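Local coordinates for protein Cyclo(L-leucyl-L-leucyl) synthase (Staphylococcus haemolyticus, PDB 6EZ3) that makes cyclo(L-leucyl-L-leucyl), an intermediate of diketopiperazine biosynthesis, from two leucyl-tRNAs without ATP, and can also incorporate other nonpolar residues, at residues 20-26 against 50-56; 28-32 against 149-153; 38-42 against 222-226; 55-59 against 84-88. All coordinates share one frame; numbering follows the deposited sequence.

Interaction 1: 20-26 against 50-56; sequences KKHVILG and FDDFSIL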
loop_
_atom_site.group_PDB
_atom_site.type_symbol
_atom_site.label_atom_id
_atom_site.label_comp_id
_atom_site.label_asym_id
_atom_site.label_seq_id
_atom_site.Cartn_x
_atom_site.Cartn_y
_atom_site.Cartn_z
ATOM N N LYS A 20 17.845 -8.061 3.612
ATOM C CA LYS A 20 17.824 -6.631 3.202
ATOM C C LYS A 20 17.908 -6.391 1.660
ATOM O O LYS A 20 18.498 -5.393 1.210
ATOM C CB LYS A 20 18.845 -5.796 3.958
ATOM C CG LYS A 20 18.617 -5.883 5.454
ATOM C CD LYS A 20 18.101 -4.626 6.092
ATOM C CE LYS A 20 17.225 -4.900 7.284
ATOM N NZ LYS A 20 17.782 -5.932 8.204
ATOM N N LYS A 21 17.240 -7.261 0.861
ATOM C CA LYS A 21 17.293 -7.105 -0.595
ATOM C C LYS A 21 16.510 -5.902 -1.117
ATOM O O LYS A 21 17.085 -5.099 -1.844
ATOM C CB LYS A 21 16.879 -8.380 -1.324
ATOM C CG LYS A 21 17.937 -9.484 -1.297
ATOM C CD LYS A 21 17.619 -10.580 -2.314
ATOM C CE LYS A 21 17.874 -11.983 -1.803
ATOM N NZ LYS A 21 17.012 -12.991 -2.491
ATOM N N HIS A 22 15.220 -5.755 -0.750
ATOM C CA HIS A 22 14.370 -4.659 -1.203
ATOM C C HIS A 22 13.177 -4.405 -0.261
ATOM O O HIS A 22 12.615 -5.355 0.302
ATOM C CB HIS A 22 13.879 -4.974 -2.613
ATOM C CG HIS A 22 13.065 -3.892 -3.275
ATOM N ND1 HIS A 22 11.673 -3.864 -3.196
ATOM C CD2 HIS A 22 13.466 -2.867 -4.052
ATOM C CE1 HIS A 22 11.293 -2.813 -3.899
ATOM N NE2 HIS A 22 12.327 -2.188 -4.440
ATOM N N VAL A 23 12.765 -3.127 -0.136
ATOM C CA VAL A 23 11.606 -2.697 0.648
ATOM C C VAL A 23 10.707 -1.777 -0.210
ATOM O O VAL A 23 11.209 -1.046 -1.078
ATOM C CB VAL A 23 11.996 -2.050 2.020
ATOM C CG1 VAL A 23 12.768 -0.721 1.879
ATOM C CG2 VAL A 23 10.773 -1.873 2.905
ATOM N N ILE A 24 9.385 -1.841 0.023
ATOM C CA ILE A 24 8.392 -0.990 -0.598
ATOM C C ILE A 24 7.929 -0.121 0.524
ATOM O O ILE A 24 7.449 -0.626 1.541
ATOM C CB ILE A 24 7.199 -1.752 -1.265
ATOM C CG1 ILE A 24 7.676 -2.667 -2.435
ATOM C CG2 ILE A 24 6.121 -0.752 -1.772
ATOM C CD1 ILE A 24 6.685 -3.643 -2.899
ATOM N N LEU A 25 8.115 1.189 0.383
ATOM C CA LEU A 25 7.614 2.113 1.396
ATOM C C LEU A 25 6.227 2.542 0.922
ATOM O O LEU A 25 6.083 3.117 -0.156
ATOM C CB LEU A 25 8.520 3.339 1.617
ATOM C CG LEU A 25 10.005 3.106 1.820
ATOM C CD1 LEU A 25 10.732 4.408 1.806
ATOM C CD2 LEU A 25 10.292 2.422 3.116
ATOM N N GLY A 26 5.215 2.166 1.681
ATOM C CA GLY A 26 3.850 2.545 1.392
ATOM C C GLY A 26 3.570 3.890 2.033
ATOM O O GLY A 26 3.595 4.013 3.272
ATOM N N PHE A 50 18.633 -1.005 3.244
ATOM C CA PHE A 50 18.378 -1.934 2.145
ATOM C C PHE A 50 19.224 -1.731 0.895
ATOM O O PHE A 50 19.746 -0.624 0.641
ATOM C CB PHE A 50 16.881 -1.916 1.772
ATOM C CG PHE A 50 15.965 -2.462 2.844
ATOM C CD1 PHE A 50 15.623 -1.689 3.952
ATOM C CD2 PHE A 50 15.425 -3.743 2.738
ATOM C CE1 PHE A 50 14.772 -2.194 4.938
ATOM C CE2 PHE A 50 14.568 -4.242 3.723
ATOM C CZ PHE A 50 14.238 -3.460 4.806
ATOM N N ASP A 51 19.314 -2.821 0.087
ATOM C CA ASP A 51 20.040 -2.817 -1.171
ATOM C C ASP A 51 19.303 -1.911 -2.141
ATOM O O ASP A 51 19.932 -1.111 -2.835
ATOM C CB ASP A 51 20.204 -4.248 -1.754
ATOM C CG ASP A 51 21.052 -5.235 -0.949
ATOM O OD1 ASP A 51 21.747 -4.798 -0.001
ATOM O OD2 ASP A 51 21.028 -6.438 -1.279
ATOM N N ASP A 52 17.964 -1.964 -2.102
ATOM C CA ASP A 52 17.095 -1.173 -2.970
ATOM C C ASP A 52 15.722 -0.949 -2.319
ATOM O O ASP A 52 15.302 -1.747 -1.477
ATOM C CB ASP A 52 16.901 -1.958 -4.267
ATOM C CG ASP A 52 16.711 -1.126 -5.502
ATOM O OD1 ASP A 52 16.638 -1.715 -6.608
ATOM O OD2 ASP A 52 16.647 0.116 -5.376
ATOM N N PHE A 53 14.997 0.098 -2.735
ATOM C CA PHE A 53 13.635 0.376 -2.276
ATOM C C PHE A 53 12.827 0.983 -3.396
ATOM O O PHE A 53 13.376 1.490 -4.375
ATOM C CB PHE A 53 13.609 1.305 -1.054
ATOM C CG PHE A 53 14.125 2.705 -1.311
ATOM C CD1 PHE A 53 13.248 3.743 -1.594
ATOM C CD2 PHE A 53 15.489 2.978 -1.280
ATOM C CE1 PHE A 53 13.723 5.016 -1.884
ATOM C CE2 PHE A 53 15.963 4.256 -1.562
ATOM C CZ PHE A 53 15.072 5.272 -1.837
ATOM N N SER A 54 11.518 0.944 -3.227
ATOM C CA SER A 54 10.488 1.476 -4.108
ATOM C C SER A 54 9.555 2.201 -3.185
ATOM O O SER A 54 9.500 1.895 -1.988
ATOM C CB SER A 54 9.680 0.330 -4.709
ATOM O OG SER A 54 10.269 -0.216 -5.874
ATOM N N ILE A 55 8.757 3.089 -3.739
ATOM C CA ILE A 55 7.706 3.777 -3.007
ATOM C C ILE A 55 6.373 3.479 -3.709
ATOM O O ILE A 55 6.292 3.478 -4.934
ATOM C CB ILE A 55 8.027 5.284 -2.876
ATOM C CG1 ILE A 55 9.208 5.512 -1.898
ATOM C CG2 ILE A 55 6.811 6.092 -2.445
ATOM C CD1 ILE A 55 10.330 6.148 -2.485
ATOM N N LEU A 56 5.359 3.149 -2.941
ATOM C CA LEU A 56 4.044 2.906 -3.494
ATOM C C LEU A 56 3.133 3.964 -2.930
ATOM O O LEU A 56 3.020 4.121 -1.707
ATOM C CB LEU A 56 3.519 1.481 -3.236
ATOM C CG LEU A 56 2.312 1.090 -4.121
ATOM C CD1 LEU A 56 2.736 0.784 -5.558
ATOM C CD2 LEU A 56 1.510 -0.066 -3.530
#

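Interaction 2: 28-32 against 149-153; sequences SPFTS and SKGKN. With SO4 (sulfate ion), chain H.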
loop_
_atom_site.group_PDB
_atom_site.type_symbol
_atom_site.label_atom_id
_atom_site.label_comp_id
_atom_site.label_asym_id
_atom_site.label_seq_id
_atom_site.Cartn_x
_atom_site.Cartn_y
_atom_site.Cartn_z
ATOM N N SER A 28 0.676 6.931 2.304
ATOM C CA SER A 28 -0.776 7.073 2.266
ATOM C C SER A 28 -1.279 8.496 2.019
ATOM O O SER A 28 -0.723 9.456 2.574
ATOM C CB SER A 28 -1.393 6.507 3.543
ATOM O OG SER A 28 -1.487 5.094 3.493
ATOM N N PRO A 29 -2.380 8.661 1.245
ATOM C CA PRO A 29 -2.866 10.023 0.977
ATOM C C PRO A 29 -3.755 10.570 2.087
ATOM O O PRO A 29 -4.456 9.814 2.766
ATOM C CB PRO A 29 -3.642 9.863 -0.330
ATOM C CG PRO A 29 -4.191 8.475 -0.252
ATOM C CD PRO A 29 -3.193 7.651 0.528
ATOM N N PHE A 30 -3.730 11.899 2.253
ATOM C CA PHE A 30 -4.559 12.664 3.174
ATOM C C PHE A 30 -4.403 12.267 4.642
ATOM O O PHE A 30 -5.197 12.705 5.470
ATOM C CB PHE A 30 -6.046 12.623 2.725
ATOM C CG PHE A 30 -6.283 12.703 1.223
ATOM C CD1 PHE A 30 -6.808 11.618 0.526
ATOM C CD2 PHE A 30 -5.965 13.855 0.507
ATOM C CE1 PHE A 30 -7.017 11.685 -0.864
ATOM C CE2 PHE A 30 -6.179 13.923 -0.880
ATOM C CZ PHE A 30 -6.697 12.836 -1.556
ATOM N N THR A 31 -3.371 11.484 4.977
ATOM C CA THR A 31 -3.123 11.065 6.362
ATOM C C THR A 31 -2.134 11.982 7.049
ATOM O O THR A 31 -1.199 12.498 6.430
ATOM C CB THR A 31 -2.712 9.593 6.474
ATOM O OG1 THR A 31 -1.447 9.405 5.844
ATOM C CG2 THR A 31 -3.779 8.622 5.920
ATOM N N SER A 32 -2.364 12.185 8.339
ATOM C CA SER A 32 -1.563 13.025 9.223
ATOM C C SER A 32 -0.110 12.532 9.338
ATOM O O SER A 32 0.809 13.363 9.331
ATOM C CB SER A 32 -2.220 13.124 10.604
ATOM O OG SER A 32 -3.124 12.057 10.864
ATOM N N SER A 149 -9.409 6.908 8.698
ATOM C CA SER A 149 -8.025 7.398 8.660
ATOM C C SER A 149 -7.818 8.683 7.835
ATOM O O SER A 149 -6.922 9.476 8.155
ATOM C CB SER A 149 -7.083 6.300 8.182
ATOM O OG SER A 149 -5.775 6.530 8.678
ATOM N N LYS A 150 -8.661 8.889 6.792
ATOM C CA LYS A 150 -8.648 10.063 5.912
ATOM C C LYS A 150 -9.671 11.150 6.361
ATOM O O LYS A 150 -9.880 12.131 5.640
ATOM C CB LYS A 150 -8.836 9.635 4.438
ATOM C CG LYS A 150 -7.548 9.116 3.785
ATOM C CD LYS A 150 -7.652 7.677 3.287
ATOM C CE LYS A 150 -6.323 7.090 2.882
ATOM N NZ LYS A 150 -6.297 5.602 2.980
ATOM N N GLY A 151 -10.255 10.969 7.561
ATOM C CA GLY A 151 -11.200 11.888 8.199
ATOM C C GLY A 151 -10.514 13.107 8.795
ATOM O O GLY A 151 -10.150 13.120 9.977
ATOM N N LYS A 152 -10.322 14.134 7.944
ATOM C CA LYS A 152 -9.671 15.424 8.218
ATOM C C LYS A 152 -10.651 16.598 7.946
ATOM O O LYS A 152 -10.714 17.543 8.749
ATOM C CB LYS A 152 -8.411 15.590 7.335
ATOM C CG LYS A 152 -7.255 14.649 7.656
ATOM C CD LYS A 152 -5.930 15.292 7.271
ATOM C CE LYS A 152 -4.777 14.770 8.089
ATOM N NZ LYS A 152 -4.911 15.108 9.535
ATOM N N ASN A 153 -11.394 16.534 6.803
ATOM C CA ASN A 153 -12.384 17.531 6.366
ATOM C C ASN A 153 -13.831 17.116 6.731
ATOM O O ASN A 153 -14.103 15.969 7.106
ATOM C CB ASN A 153 -12.249 17.786 4.851
ATOM C CG ASN A 153 -12.934 19.035 4.331
ATOM O OD1 ASN A 153 -12.486 20.166 4.561
ATOM N ND2 ASN A 153 -13.986 18.856 3.544
HETATM S S SO4 H . -3.846 5.783 11.675
HETATM O O1 SO4 H . -3.516 4.560 12.414
HETATM O O2 SO4 H . -5.230 6.186 11.972
HETATM O O3 SO4 H . -2.942 6.862 12.086
HETATM O O4 SO4 H . -3.715 5.528 10.235
#

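Interaction 3: 38-42 against 222-226; sequences YIRKI and ILTEK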
loop_
_atom_site.group_PDB
_atom_site.type_symbol
_atom_site.label_atom_id
_atom_site.label_comp_id
_atom_site.label_asym_id
_atom_site.label_seq_id
_atom_site.Cartn_x
_atom_site.Cartn_y
_atom_site.Cartn_z
ATOM N N TYR A 38 8.064 12.850 8.124
ATOM C CA TYR A 38 7.995 11.389 8.162
ATOM C C TYR A 38 8.459 10.727 6.855
ATOM O O TYR A 38 9.331 9.851 6.868
ATOM C CB TYR A 38 6.562 10.945 8.504
ATOM C CG TYR A 38 6.470 9.475 8.807
ATOM C CD1 TYR A 38 7.007 8.951 9.975
ATOM C CD2 TYR A 38 5.902 8.592 7.898
ATOM C CE1 TYR A 38 6.988 7.582 10.231
ATOM C CE2 TYR A 38 5.871 7.220 8.149
ATOM C CZ TYR A 38 6.406 6.722 9.324
ATOM O OH TYR A 38 6.346 5.393 9.612
ATOM N N ILE A 39 7.848 11.139 5.735
ATOM C CA ILE A 39 8.160 10.609 4.414
ATOM C C ILE A 39 9.672 10.561 4.177
ATOM O O ILE A 39 10.178 9.551 3.672
ATOM C CB ILE A 39 7.395 11.370 3.332
ATOM C CG1 ILE A 39 5.890 11.182 3.550
ATOM C CG2 ILE A 39 7.832 10.906 1.933
ATOM C CD1 ILE A 39 5.089 12.171 2.935
ATOM N N ARG A 40 10.387 11.626 4.613
ATOM C CA ARG A 40 11.833 11.749 4.517
ATOM C C ARG A 40 12.524 10.700 5.384
ATOM O O ARG A 40 13.393 9.973 4.895
ATOM C CB ARG A 40 12.248 13.172 4.870
ATOM C CG ARG A 40 11.611 14.147 3.887
ATOM C CD ARG A 40 12.235 15.522 3.798
ATOM N NE ARG A 40 11.427 16.374 2.928
ATOM C CZ ARG A 40 11.730 16.693 1.675
ATOM N NH1 ARG A 40 10.923 17.483 0.972
ATOM N NH2 ARG A 40 12.858 16.251 1.123
ATOM N N LYS A 41 12.086 10.597 6.654
ATOM C CA LYS A 41 12.566 9.646 7.650
ATOM C C LYS A 41 12.574 8.242 7.069
ATOM O O LYS A 41 13.616 7.594 7.088
ATOM C CB LYS A 41 11.645 9.656 8.906
ATOM C CG LYS A 41 12.251 10.310 10.143
ATOM C CD LYS A 41 11.755 9.677 11.443
ATOM C CE LYS A 41 12.122 10.496 12.655
ATOM N NZ LYS A 41 11.295 11.729 12.785
ATOM N N ILE A 42 11.421 7.773 6.550
ATOM C CA ILE A 42 11.264 6.417 6.010
ATOM C C ILE A 42 12.152 6.183 4.793
ATOM O O ILE A 42 12.629 5.076 4.622
ATOM C CB ILE A 42 9.775 6.009 5.747
ATOM C CG1 ILE A 42 9.036 7.026 4.868
ATOM C CG2 ILE A 42 9.036 5.749 7.079
ATOM C CD1 ILE A 42 7.682 6.668 4.471
ATOM N N ILE A 222 5.920 -3.703 10.096
ATOM C CA ILE A 222 5.335 -2.536 10.776
ATOM C C ILE A 222 6.429 -1.661 11.382
ATOM O O ILE A 222 7.172 -2.116 12.270
ATOM C CB ILE A 222 4.237 -2.912 11.808
ATOM C CG1 ILE A 222 3.141 -3.762 11.155
ATOM C CG2 ILE A 222 3.632 -1.662 12.417
ATOM C CD1 ILE A 222 3.041 -5.066 11.690
ATOM N N LEU A 223 6.509 -0.400 10.903
ATOM C CA LEU A 223 7.507 0.587 11.346
ATOM C C LEU A 223 6.982 1.545 12.415
ATOM O O LEU A 223 6.122 2.393 12.120
ATOM C CB LEU A 223 8.013 1.441 10.160
ATOM C CG LEU A 223 8.692 0.774 9.015
ATOM C CD1 LEU A 223 9.083 1.794 8.001
ATOM C CD2 LEU A 223 9.870 -0.033 9.480
ATOM N N THR A 224 7.577 1.496 13.614
ATOM C CA THR A 224 7.211 2.446 14.671
ATOM C C THR A 224 8.439 3.310 15.061
ATOM O O THR A 224 9.538 2.782 15.242
ATOM C CB THR A 224 6.500 1.739 15.797
ATOM O OG1 THR A 224 7.074 0.435 15.948
ATOM C CG2 THR A 224 5.014 1.583 15.487
ATOM N N GLU A 225 8.260 4.648 15.070
ATOM C CA GLU A 225 9.325 5.613 15.342
ATOM C C GLU A 225 9.923 5.412 16.723
ATOM O O GLU A 225 9.188 5.185 17.693
ATOM C CB GLU A 225 8.834 7.065 15.164
ATOM C CG GLU A 225 8.461 7.449 13.734
ATOM C CD GLU A 225 8.046 8.895 13.498
ATOM O OE1 GLU A 225 6.845 9.137 13.223
ATOM O OE2 GLU A 225 8.933 9.782 13.547
ATOM N N LYS A 226 11.263 5.407 16.788
ATOM C CA LYS A 226 12.003 5.260 18.034
ATOM C C LYS A 226 12.350 6.650 18.599
ATOM O O LYS A 226 11.544 7.587 18.521
ATOM C CB LYS A 226 13.275 4.439 17.815
ATOM C CG LYS A 226 13.015 2.958 17.716
ATOM C CD LYS A 226 14.171 2.175 18.298
ATOM C CE LYS A 226 13.871 0.698 18.362
ATOM N NZ LYS A 226 14.817 -0.025 19.257
#

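Interaction 4: 55-59 against 84-88; sequences ILLAG and IKRQI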
loop_
_atom_site.group_PDB
_atom_site.type_symbol
_atom_site.label_atom_id
_atom_site.label_comp_id
_atom_site.label_asym_id
_atom_site.label_seq_id
_atom_site.Cartn_x
_atom_site.Cartn_y
_atom_site.Cartn_z
ATOM N N ILE A 55 8.757 3.089 -3.739
ATOM C CA ILE A 55 7.706 3.777 -3.007
ATOM C C ILE A 55 6.373 3.479 -3.709
ATOM O O ILE A 55 6.292 3.478 -4.934
ATOM C CB ILE A 55 8.027 5.284 -2.876
ATOM C CG1 ILE A 55 9.208 5.512 -1.898
ATOM C CG2 ILE A 55 6.811 6.092 -2.445
ATOM C CD1 ILE A 55 10.330 6.148 -2.485
ATOM N N LEU A 56 5.359 3.149 -2.941
ATOM C CA LEU A 56 4.044 2.906 -3.494
ATOM C C LEU A 56 3.133 3.964 -2.930
ATOM O O LEU A 56 3.020 4.121 -1.707
ATOM C CB LEU A 56 3.519 1.481 -3.236
ATOM C CG LEU A 56 2.312 1.090 -4.121
ATOM C CD1 LEU A 56 2.736 0.784 -5.558
ATOM C CD2 LEU A 56 1.510 -0.066 -3.530
ATOM N N LEU A 57 2.585 4.766 -3.828
ATOM C CA LEU A 57 1.669 5.860 -3.540
ATOM C C LEU A 57 0.249 5.407 -3.930
ATOM O O LEU A 57 0.093 4.427 -4.666
ATOM C CB LEU A 57 2.123 7.037 -4.404
ATOM C CG LEU A 57 2.909 8.189 -3.778
ATOM C CD1 LEU A 57 3.822 7.778 -2.661
ATOM C CD2 LEU A 57 3.660 8.942 -4.833
ATOM N N ALA A 58 -0.779 6.102 -3.448
ATOM C CA ALA A 58 -2.172 5.741 -3.744
ATOM C C ALA A 58 -2.538 5.777 -5.234
ATOM O O ALA A 58 -2.126 6.681 -5.957
ATOM C CB ALA A 58 -3.088 6.657 -2.974
ATOM N N GLY A 59 -3.324 4.807 -5.672
ATOM C CA GLY A 59 -3.778 4.723 -7.060
ATOM C C GLY A 59 -4.963 5.629 -7.344
ATOM O O GLY A 59 -5.414 6.365 -6.461
ATOM N N ILE A 84 -1.032 13.430 -4.760
ATOM C CA ILE A 84 -0.044 12.550 -5.363
ATOM C C ILE A 84 1.128 13.359 -5.926
ATOM O O ILE A 84 2.262 12.978 -5.674
ATOM C CB ILE A 84 -0.696 11.553 -6.377
ATOM C CG1 ILE A 84 -1.650 10.572 -5.660
ATOM C CG2 ILE A 84 0.349 10.775 -7.188
ATOM C CD1 ILE A 84 -0.995 9.609 -4.554
ATOM N N LYS A 85 0.869 14.495 -6.615
ATOM C CA LYS A 85 1.928 15.363 -7.149
ATOM C C LYS A 85 2.797 15.933 -6.019
ATOM O O LYS A 85 4.025 15.956 -6.143
ATOM C CB LYS A 85 1.363 16.471 -8.045
ATOM C CG LYS A 85 1.583 16.184 -9.526
ATOM C CD LYS A 85 0.632 16.946 -10.447
ATOM C CE LYS A 85 0.646 16.399 -11.866
ATOM N NZ LYS A 85 -0.733 16.141 -12.403
ATOM N N ARG A 86 2.163 16.321 -4.901
ATOM C CA ARG A 86 2.816 16.834 -3.698
ATOM C C ARG A 86 3.730 15.726 -3.108
ATOM O O ARG A 86 4.893 15.991 -2.773
ATOM C CB ARG A 86 1.748 17.331 -2.688
ATOM C CG ARG A 86 2.301 17.762 -1.341
ATOM C CD ARG A 86 1.231 18.102 -0.318
ATOM N NE ARG A 86 1.803 18.488 0.981
ATOM C CZ ARG A 86 2.256 19.706 1.286
ATOM N NH1 ARG A 86 2.218 20.683 0.384
ATOM N NH2 ARG A 86 2.764 19.953 2.489
ATOM N N GLN A 87 3.201 14.486 -3.027
ATOM C CA GLN A 87 3.913 13.317 -2.507
ATOM C C GLN A 87 5.101 12.999 -3.396
ATOM O O GLN A 87 6.205 12.837 -2.884
ATOM C CB GLN A 87 2.986 12.100 -2.354
ATOM C CG GLN A 87 1.846 12.316 -1.346
ATOM C CD GLN A 87 1.174 11.071 -0.820
ATOM O OE1 GLN A 87 0.935 10.098 -1.532
ATOM N NE2 GLN A 87 0.840 11.083 0.458
ATOM N N ILE A 88 4.890 12.985 -4.731
ATOM C CA ILE A 88 5.927 12.737 -5.734
ATOM C C ILE A 88 7.069 13.729 -5.588
ATOM O O ILE A 88 8.228 13.304 -5.500
ATOM C CB ILE A 88 5.356 12.687 -7.168
ATOM C CG1 ILE A 88 4.553 11.380 -7.375
ATOM C CG2 ILE A 88 6.476 12.813 -8.218
ATOM C CD1 ILE A 88 3.701 11.314 -8.629
#

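Interaction 1: 20-26 against 50-56
The F50 ring is held between two aliphatic groups. V23 CB stands over the middle of one face, 3.7 Å from the ring centroid. K20 CD covers the opposite face at 4.1 Å from the centroid. Both side chains meet the ring at about a right angle. K20 NZ lies farther off, so any cation-pi attraction is weak. The H22 ring is touched at its edge, near its plane. D52 CB lies against H22 CD2 at 3.6 Å, and S54 OG is bonded to H22 NE2 at 3.2 Å. H22 CG sits anti to the backbone N (chi1 -176°), which lays the ring across toward S54. ND1 is bonded to T191. The backbones are adjacent parallel strands, 22-26 and 52-56, joined by helix 36-49 in a beta-alpha-beta crossover of the Rossmann-like core. V23 and L25 each use both N and O toward strand 52-56: S54 N gives to V23 O and L56 N to L25 O, both at 2.9 Å, while V23 N and L25 N give to D52 O and S54 O. V23, L25, F53 and I55 share the sheet face covered by helix 36-49. V23 CG1 rests on F53 CB at 3.7 Å. On the other face, I24 CG2 lies beside L56 CB at 3.7 Å, the two side chains pointing the same way. D52 forms a salt bridge with R105.

Interaction 2: 28-32 against 149-153
Two irregular pieces of chain meet near F30 and K150, whose CA atoms are 5.6 Å apart, and their touching parts run at 75° to each other. F30 takes a left-handed backbone conformation (phi 59°). K150 carries much of the contact. Its CG lies 4.0 Å from F30 CB, and the two side chains cross at about a right angle. Beyond CG the lysine chain bends at chi2 (120°) and runs over P29. There CE is 3.3 Å from P29 O and 4.0 Å from P29 CD, so the methylenes and not the ammonium do the touching. No hydrogen bond joins the two segments. The 28-32 loop follows strand 22-26 of the Rossmann-like core and begins with S28, the nucleophile by similarity. S28 OG is bonded to Y195 OH. P29 and K150 both touch Y171, part of the substrate site by similarity, so the lysine borders the probable pocket. F30 N is held by E83. At the outer end K152 lies alongside the loop, with CD 3.2 Å from F30 O and NZ 3.5 Å from S32 CB. T31 CG2 meets S149 OG at 4.0 Å. That serine donates to O4 of a sulfate ion at 2.8 Å, an ion that probably came from the crystallisation liquor.

Interaction 3: 38-42 against 222-226
Y38 and E225 are brought together by torsions on both sides. Y38 turns CG away from its own backbone N (chi1 -170°), which carries the ring out toward the strand. E225 sets CG opposite the carbonyl carbon and then runs straight, reaching back to the helix. Its carboxylate lies obliquely to the ring, the two planes 52° apart, with E225 OE1 3.3 Å from Y38 CD1. E225 CG sits at the ring edge, in plane, 3.8 Å from Y38 CE1. The carboxylate is shared between two lysines. K41 NZ donates to E225 OE2 in a 3.2 Å salt bridge, met nearly head-on to the C-O bond, and OE1 forms a second salt bridge with K33. Two positive charges would tend to keep E225 ionised. Deeper in, I42 CG2 touches L223 CD1 at 4.1 Å, and F4 of strand 4-8 touches both residues. A polar rim thus borders an apolar floor. Y34 meets the Y38 ring edge-to-face. Helix 36-49 is the crossover helix of the Rossmann-like core, and here it reaches past its own two strands to cross the C-terminal strand 218-225 steeply, at 117°.

Interaction 4: 55-59 against 84-88
L57 fits against one side of the helix, touching I84 and, one turn on, Q87 and I88. Its CB is 4.0 Å from I84 CD1. Its CG faces Q87 OE1 at 3.5 Å, and L57 and Q87 slide past each other in opposite directions. I84 CD1 also reaches the next residue, lying 3.9 Å from A58 CB and 3.4 Å from A58 O. This end of the contact is buried. With chi1 -65° and chi2 -62°, I84 CD1 is turned to the chain where the strand ends. Toward I88 the contact thins out: this residue is partly exposed and touches L57 CD2 through CG1 at 3.6 Å. Helix 84-88 runs nearly antiparallel to strand 55-57, at 164°, with the axes 10.3 Å apart. It belongs to the long helix 73-97, on the way from strand 52-57 to strand 106-108, which runs parallel in the same sheet. No hydrogen bond crosses between the two segments. Q87 instead uses NE2 to grip S28 O, and A58 O takes a bond from R108. The helix is therefore held to the strand by apolar packing, while its buried amide is tied to the backbone of the residue that is the nucleophile by similarity.

Interactions 1, 3 and 4 are buried contacts on one sheet, 3 with a partly exposed polar rim; interaction 2 is only partly buried. Interaction 1 is mostly backbone bonding inside the sheet, while 3 and 4 lay helices 36-49 and 73-97 against it by side chains. Helix 36-49 links the two strands of interaction 1, and L25 CD1 touches I42 O, 3.5 Å away. Interaction 4 reuses strand 52-57, sharing I55 and L56 with interaction 1. Interaction 2 is a loop contact beyond the strand ends. It meets interaction 4 where P29 CG packs on A58 CB, 3.5 Å away. Apolar packing dominates 4, a salt bridge edges 3, and lysine methylenes carry 2.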